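Local atomic coordinates of aminotransferase, class V family protein (Trichomonas vaginalis, PDB entry 5F8V), a protein that probably catalyses the pyridoxal-phosphate-dependent transfer of an amino group between O-phosphoserine and 2-oxoglutarate in the biosynthesis of serine. Residues N288-N293 / K366-F371; M305-P310 / G343-S348. All blocks are in the same frame, centred on the assembly; numbering follows the deposited sequence.

Contact 1 (N288-N293 / K366-F371); sequences NPNFVN and KEWPGF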
loop_
_atom_site.group_PDB
_atom_site.type_symbol
_atom_site.label_atom_id
_atom_site.label_comp_id
_atom_site.label_asym_id
_atom_site.label_seq_id
_atom_site.Cartn_x
_atom_site.Cartn_y
_atom_site.Cartn_z
ATOM N N ASN A 288 5.541 -21.171 -35.926
ATOM C CA ASN A 288 5.347 -22.510 -35.399
ATOM C C ASN A 288 3.873 -22.905 -35.508
ATOM O O ASN A 288 3.033 -22.224 -34.947
ATOM C CB ASN A 288 5.800 -22.533 -33.933
ATOM C CG ASN A 288 5.866 -23.933 -33.352
ATOM O OD1 ASN A 288 5.115 -24.821 -33.744
ATOM N ND2 ASN A 288 6.755 -24.128 -32.388
ATOM N N PRO A 289 3.556 -24.034 -36.192
ATOM C CA PRO A 289 2.143 -24.461 -36.312
ATOM C C PRO A 289 1.440 -24.845 -34.996
ATOM O O PRO A 289 0.212 -24.872 -34.959
ATOM C CB PRO A 289 2.224 -25.684 -37.243
ATOM C CG PRO A 289 3.598 -26.220 -37.037
ATOM C CD PRO A 289 4.462 -24.995 -36.855
ATOM N N ASN A 290 2.194 -25.124 -33.934
ATOM C CA ASN A 290 1.590 -25.463 -32.637
ATOM C C ASN A 290 1.060 -24.284 -31.816
ATOM O O ASN A 290 0.346 -24.500 -30.828
ATOM C CB ASN A 290 2.588 -26.251 -31.796
ATOM C CG ASN A 290 2.966 -27.565 -32.446
ATOM O OD1 ASN A 290 2.110 -28.433 -32.634
ATOM N ND2 ASN A 290 4.241 -27.717 -32.808
ATOM N N PHE A 291 1.410 -23.056 -32.210
ATOM C CA PHE A 291 1.030 -21.856 -31.458
ATOM C C PHE A 291 0.434 -20.775 -32.373
ATOM O O PHE A 291 0.849 -20.619 -33.526
ATOM C CB PHE A 291 2.243 -21.294 -30.696
ATOM C CG PHE A 291 2.948 -22.306 -29.825
ATOM C CD1 PHE A 291 2.399 -22.709 -28.611
ATOM C CD2 PHE A 291 4.164 -22.852 -30.214
ATOM C CE1 PHE A 291 3.044 -23.637 -27.805
ATOM C CE2 PHE A 291 4.822 -23.781 -29.405
ATOM C CZ PHE A 291 4.260 -24.171 -28.205
ATOM N N VAL A 292 -0.535 -20.035 -31.840
ATOM C CA VAL A 292 -1.178 -18.921 -32.551
ATOM C C VAL A 292 -1.412 -17.725 -31.628
ATOM O O VAL A 292 -1.699 -17.895 -30.442
ATOM C CB VAL A 292 -2.547 -19.334 -33.156
ATOM C CG1 VAL A 292 -2.375 -20.471 -34.153
ATOM C CG2 VAL A 292 -3.559 -19.713 -32.070
ATOM N N ASN A 293 -1.284 -16.525 -32.190
ATOM C CA ASN A 293 -1.690 -15.281 -31.538
ATOM C C ASN A 293 -2.456 -14.486 -32.582
ATOM O O ASN A 293 -1.964 -14.305 -33.694
ATOM C CB ASN A 293 -0.471 -14.495 -31.029
ATOM C CG ASN A 293 -0.803 -13.043 -30.653
ATOM O OD1 ASN A 293 -1.137 -12.226 -31.514
ATOM N ND2 ASN A 293 -0.674 -12.712 -29.372
ATOM N N LYS A 366 10.345 -24.150 -29.759
ATOM C CA LYS A 366 10.880 -24.836 -30.939
ATOM C C LYS A 366 10.997 -26.349 -30.711
ATOM O O LYS A 366 10.779 -27.126 -31.630
ATOM C CB LYS A 366 12.253 -24.258 -31.313
ATOM C CG LYS A 366 12.849 -24.737 -32.631
ATOM C CD LYS A 366 12.176 -24.080 -33.827
ATOM C CE LYS A 366 12.705 -24.656 -35.138
ATOM N NZ LYS A 366 11.963 -24.123 -36.315
ATOM N N GLU A 367 11.333 -26.755 -29.488
ATOM C CA GLU A 367 11.537 -28.178 -29.162
ATOM C C GLU A 367 10.268 -28.932 -28.751
ATOM O O GLU A 367 10.274 -30.160 -28.714
ATOM C CB GLU A 367 12.605 -28.308 -28.074
ATOM C CG GLU A 367 14.007 -28.014 -28.597
ATOM C CD GLU A 367 14.988 -27.536 -27.538
ATOM O OE1 GLU A 367 14.631 -27.446 -26.341
ATOM O OE2 GLU A 367 16.145 -27.245 -27.917
ATOM N N TRP A 368 9.200 -28.203 -28.430
ATOM C CA TRP A 368 7.915 -28.801 -28.096
ATOM C C TRP A 368 7.495 -29.793 -29.210
ATOM O O TRP A 368 7.391 -29.395 -30.366
ATOM C CB TRP A 368 6.874 -27.691 -27.896
ATOM C CG TRP A 368 5.460 -28.151 -27.779
ATOM C CD1 TRP A 368 4.443 -27.858 -28.623
ATOM C CD2 TRP A 368 4.906 -28.979 -26.751
ATOM N NE1 TRP A 368 3.282 -28.452 -28.195
ATOM C CE2 TRP A 368 3.540 -29.144 -27.041
ATOM C CE3 TRP A 368 5.431 -29.584 -25.606
ATOM C CZ2 TRP A 368 2.688 -29.906 -26.235
ATOM C CZ3 TRP A 368 4.587 -30.347 -24.807
ATOM C CH2 TRP A 368 3.230 -30.496 -25.124
ATOM N N PRO A 369 7.308 -31.092 -28.872
ATOM C CA PRO A 369 6.971 -32.071 -29.928
ATOM C C PRO A 369 5.631 -31.816 -30.640
ATOM O O PRO A 369 5.464 -32.246 -31.780
ATOM C CB PRO A 369 6.960 -33.416 -29.182
ATOM C CG PRO A 369 6.755 -33.065 -27.745
ATOM C CD PRO A 369 7.465 -31.751 -27.561
ATOM N N GLY A 370 4.702 -31.125 -29.977
ATOM C CA GLY A 370 3.485 -30.642 -30.616
ATOM C C GLY A 370 2.231 -31.026 -29.866
ATOM O O GLY A 370 2.271 -31.859 -28.956
ATOM N N PHE A 371 1.128 -30.375 -30.243
ATOM C CA PHE A 371 -0.208 -30.728 -29.778
ATOM C C PHE A 371 -0.798 -31.669 -30.824
ATOM O O PHE A 371 -1.563 -32.569 -30.490
ATOM C CB PHE A 371 -1.089 -29.476 -29.620
ATOM C CG PHE A 371 -0.510 -28.439 -28.685
ATOM C CD1 PHE A 371 -0.564 -28.623 -27.307
ATOM C CD2 PHE A 371 0.100 -27.287 -29.180
ATOM C CE1 PHE A 371 -0.024 -27.684 -26.438
ATOM C CE2 PHE A 371 0.642 -26.344 -28.313
ATOM C CZ PHE A 371 0.581 -26.543 -26.943
HETATM O O HOH W 1 7.105 -26.959 -31.669
#

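Contact 2 (M305-P310 / G343-S348); sequences MPFFRP and GGFRAS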
loop_
_atom_site.group_PDB
_atom_site.type_symbol
_atom_site.label_atom_id
_atom_site.label_comp_id
_atom_site.label_asym_id
_atom_site.label_seq_id
_atom_site.Cartn_x
_atom_site.Cartn_y
_atom_site.Cartn_z
ATOM N N MET A 305 2.510 -11.254 -24.141
ATOM C CA MET A 305 2.370 -11.967 -25.393
ATOM C C MET A 305 1.567 -13.229 -25.147
ATOM O O MET A 305 2.154 -14.281 -24.911
ATOM C CB MET A 305 3.761 -12.310 -25.939
ATOM C CG MET A 305 4.480 -11.097 -26.501
ATOM S SD MET A 305 6.181 -10.907 -26.000
ATOM C CE MET A 305 6.017 -10.024 -24.455
ATOM N N PRO A 306 0.217 -13.124 -25.177
ATOM C CA PRO A 306 -0.567 -14.353 -25.110
ATOM C C PRO A 306 -0.377 -15.188 -26.370
ATOM O O PRO A 306 -0.040 -14.662 -27.437
ATOM C CB PRO A 306 -2.020 -13.876 -24.966
ATOM C CG PRO A 306 -2.020 -12.435 -25.326
ATOM C CD PRO A 306 -0.622 -11.914 -25.197
ATOM N N PHE A 307 -0.536 -16.493 -26.214
ATOM C CA PHE A 307 -0.570 -17.412 -27.346
ATOM C C PHE A 307 -1.242 -18.707 -26.920
ATOM O O PHE A 307 -1.317 -19.023 -25.737
ATOM C CB PHE A 307 0.825 -17.648 -27.950
ATOM C CG PHE A 307 1.849 -18.203 -26.992
ATOM C CD1 PHE A 307 2.529 -17.369 -26.109
ATOM C CD2 PHE A 307 2.186 -19.554 -27.018
ATOM C CE1 PHE A 307 3.496 -17.872 -25.255
ATOM C CE2 PHE A 307 3.149 -20.070 -26.159
ATOM C CZ PHE A 307 3.813 -19.230 -25.281
ATOM N N PHE A 308 -1.762 -19.427 -27.900
ATOM C CA PHE A 308 -2.642 -20.554 -27.647
ATOM C C PHE A 308 -2.296 -21.746 -28.509
ATOM O O PHE A 308 -1.602 -21.629 -29.515
ATOM C CB PHE A 308 -4.087 -20.140 -27.923
ATOM C CG PHE A 308 -4.584 -19.058 -27.021
ATOM C CD1 PHE A 308 -5.292 -19.369 -25.870
ATOM C CD2 PHE A 308 -4.352 -17.724 -27.328
ATOM C CE1 PHE A 308 -5.750 -18.365 -25.029
ATOM C CE2 PHE A 308 -4.799 -16.718 -26.489
ATOM C CZ PHE A 308 -5.499 -17.038 -25.337
ATOM N N ARG A 309 -2.828 -22.896 -28.107
ATOM C CA ARG A 309 -2.914 -24.057 -28.991
ATOM C C ARG A 309 -3.668 -23.587 -30.239
ATOM O O ARG A 309 -4.445 -22.633 -30.148
ATOM C CB ARG A 309 -3.698 -25.193 -28.326
ATOM C CG ARG A 309 -3.009 -25.841 -27.141
ATOM C CD ARG A 309 -3.901 -26.830 -26.399
ATOM N NE ARG A 309 -5.160 -26.212 -25.968
ATOM C CZ ARG A 309 -6.338 -26.316 -26.596
ATOM N NH1 ARG A 309 -6.481 -27.041 -27.711
ATOM N NH2 ARG A 309 -7.394 -25.672 -26.108
ATOM N N PRO A 310 -3.466 -24.252 -31.395
ATOM C CA PRO A 310 -4.044 -23.775 -32.667
ATOM C C PRO A 310 -5.539 -23.389 -32.645
ATOM O O PRO A 310 -5.936 -22.434 -33.329
ATOM C CB PRO A 310 -3.803 -24.955 -33.615
ATOM C CG PRO A 310 -2.593 -25.616 -33.070
ATOM C CD PRO A 310 -2.760 -25.535 -31.582
ATOM N N GLY A 343 -7.339 -19.088 -20.482
ATOM C CA GLY A 343 -6.505 -20.285 -20.589
ATOM C C GLY A 343 -5.308 -20.053 -21.506
ATOM O O GLY A 343 -4.917 -18.913 -21.773
ATOM N N GLY A 344 -4.745 -21.144 -22.006
ATOM C CA GLY A 344 -3.596 -21.088 -22.907
ATOM C C GLY A 344 -2.368 -20.515 -22.234
ATOM O O GLY A 344 -2.161 -20.717 -21.030
ATOM N N PHE A 345 -1.568 -19.769 -23.004
ATOM C CA PHE A 345 -0.226 -19.360 -22.567
ATOM C C PHE A 345 0.013 -17.861 -22.699
ATOM O O PHE A 345 -0.588 -17.210 -23.551
ATOM C CB PHE A 345 0.824 -20.122 -23.370
ATOM C CG PHE A 345 0.392 -21.510 -23.741
ATOM C CD1 PHE A 345 0.201 -22.464 -22.753
ATOM C CD2 PHE A 345 0.139 -21.853 -25.067
ATOM C CE1 PHE A 345 -0.218 -23.743 -23.083
ATOM C CE2 PHE A 345 -0.282 -23.131 -25.399
ATOM C CZ PHE A 345 -0.459 -24.076 -24.407
ATOM N N ARG A 346 0.906 -17.328 -21.868
ATOM C CA ARG A 346 1.284 -15.914 -21.944
ATOM C C ARG A 346 2.707 -15.689 -21.451
ATOM O O ARG A 346 3.034 -16.025 -20.309
ATOM C CB ARG A 346 0.296 -15.065 -21.130
ATOM C CG ARG A 346 0.506 -13.550 -21.216
ATOM C CD ARG A 346 -0.472 -12.760 -20.343
ATOM N NE ARG A 346 -0.563 -13.287 -18.981
ATOM C CZ ARG A 346 -1.286 -12.760 -17.994
ATOM N NH1 ARG A 346 -1.979 -11.632 -18.156
ATOM N NH2 ARG A 346 -1.291 -13.359 -16.808
ATOM N N ALA A 347 3.552 -15.131 -22.318
ATOM C CA ALA A 347 4.863 -14.644 -21.896
ATOM C C ALA A 347 4.704 -13.178 -21.534
ATOM O O ALA A 347 4.344 -12.362 -22.390
ATOM C CB ALA A 347 5.880 -14.797 -23.011
ATOM N N SER A 348 4.939 -12.858 -20.265
ATOM C CA SER A 348 5.021 -11.477 -19.800
ATOM C C SER A 348 6.501 -11.153 -19.642
ATOM O O SER A 348 7.205 -11.861 -18.925
ATOM C CB SER A 348 4.267 -11.307 -18.481
ATOM O OG SER A 348 2.896 -11.616 -18.632
#

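Contact 1 (N288-N293 / K366-F371)
Asn290 and Gly370 bring the two backbones to a CA-CA distance of 5.9 Å, where a type I beta turn from Asn288 to Phe291 meets the chain leaving helix 355-367 at Trp368. Asn290 carries the polar part of the contact. Chi1 of -62° sets Asn290 CG beside the backbone N, and Gly370 CA lies close to CG, OD1 and ND2 alike, nearest to Asn290 OD1 at 3.3 Å. Asn290 OD1 accepts from Phe371 N at 3.2 Å. That donor stands well above the carbonyl plane, although the N-H points fairly straight at the oxygen (156°). On the turn itself, Asn288 OD1 accepts from Asn290 N at 2.9 Å, which defines an Asx turn, and receives a weak bond from Asn290 ND2. A water ties the segments together by accepting from Asn288 ND2 and, weakly, from Asn290 ND2 while donating to Trp368 O. In the fold, this is where the C-terminal tail closes onto the loop between helix 267-286 and strand 304-307, through an aromatic cluster of Phe291, Trp368 and Phe371. The edge of Phe371 is directed at the face of Phe291 in an offset edge-to-face pair, planes at 87°, with Phe371 CE2 3.7 Å from Phe291 CE1. Trp368 meets Phe291 obliquely, its CD1 lying 3.7 Å from Phe291 CZ. Within the tail, Trp368 NE1 sits over the centre of the Phe371 ring, 3.3 Å above its plane. Phe324 of helix 318-329 adjoins all three rings.

Contact 2 (M305-P310 / G343-S348)
Phe345 and Phe307 form an antiparallel hydrogen-bonded pair, and Met305 and Ala347 form another; between them Pro306 faces Arg346 as a non-hydrogen-bonded pair. The strand axes run at 164°, a two-stranded antiparallel sheet within the class-V aminotransferase fold. Followed outward, Phe345 starts with CB over one face of the Phe307 ring, a CH-pi contact 3.7 Å from the centroid and 15° off the normal. Phe345 CB also lies 3.4 Å from Phe307 O; CG and CD2 (3.3 Å) line the same oxygen, and CD2 approaches Phe307 CD2. Farther out, Phe345 CE2 reaches Arg309 N at 3.7 Å, and CZ ends against Arg309 CG. The two rings are oblique, centroids 5.4 Å apart. Phe307 CG stands between its backbone N and carbonyl carbon (chi1 58°), which turns CG toward the neighbouring strand. Past its CG, the Arg309 chain leads away from the Phe345 ring to a guanidinium salt-bridged to Asp311 and Asp321 that donates to Asn315 O. Four inter-strand bonds pair N and O of Met305, Ala347, Phe307 and Phe345; others, such as Gly344 N with Asp321, find partners outside. Apolar rings carry the side-chain packing, and the Arg309 charge is probably balanced by its carboxylate partners, just past strand 304-307.

The centres of contacts 1 and 2 lie about 11 Å apart, on the same side of the chain's centre. Along the sequence, 288-293 comes first, then 305-310, 343-348 and finally 366-371, so contact 1 brackets contact 2. They join directly: Val292 O and Phe308 N, and Asn293 ND2 and Pro306 O, are placed as probable hydrogen bonds, and the rings of Phe291 and Phe307 meet. Strand 345-348 leads into helix 355-367, whose Met365 and Leu361 touch the sheet's Phe307 and Ala347. Helix 318-329 touches both contacts through Phe324. Contact 2 is buried and contact 1 nearer the surface: segment 288-293, bonded to 305-310 and covered by 366-371, joins the modelled C-terminus to the small sheet.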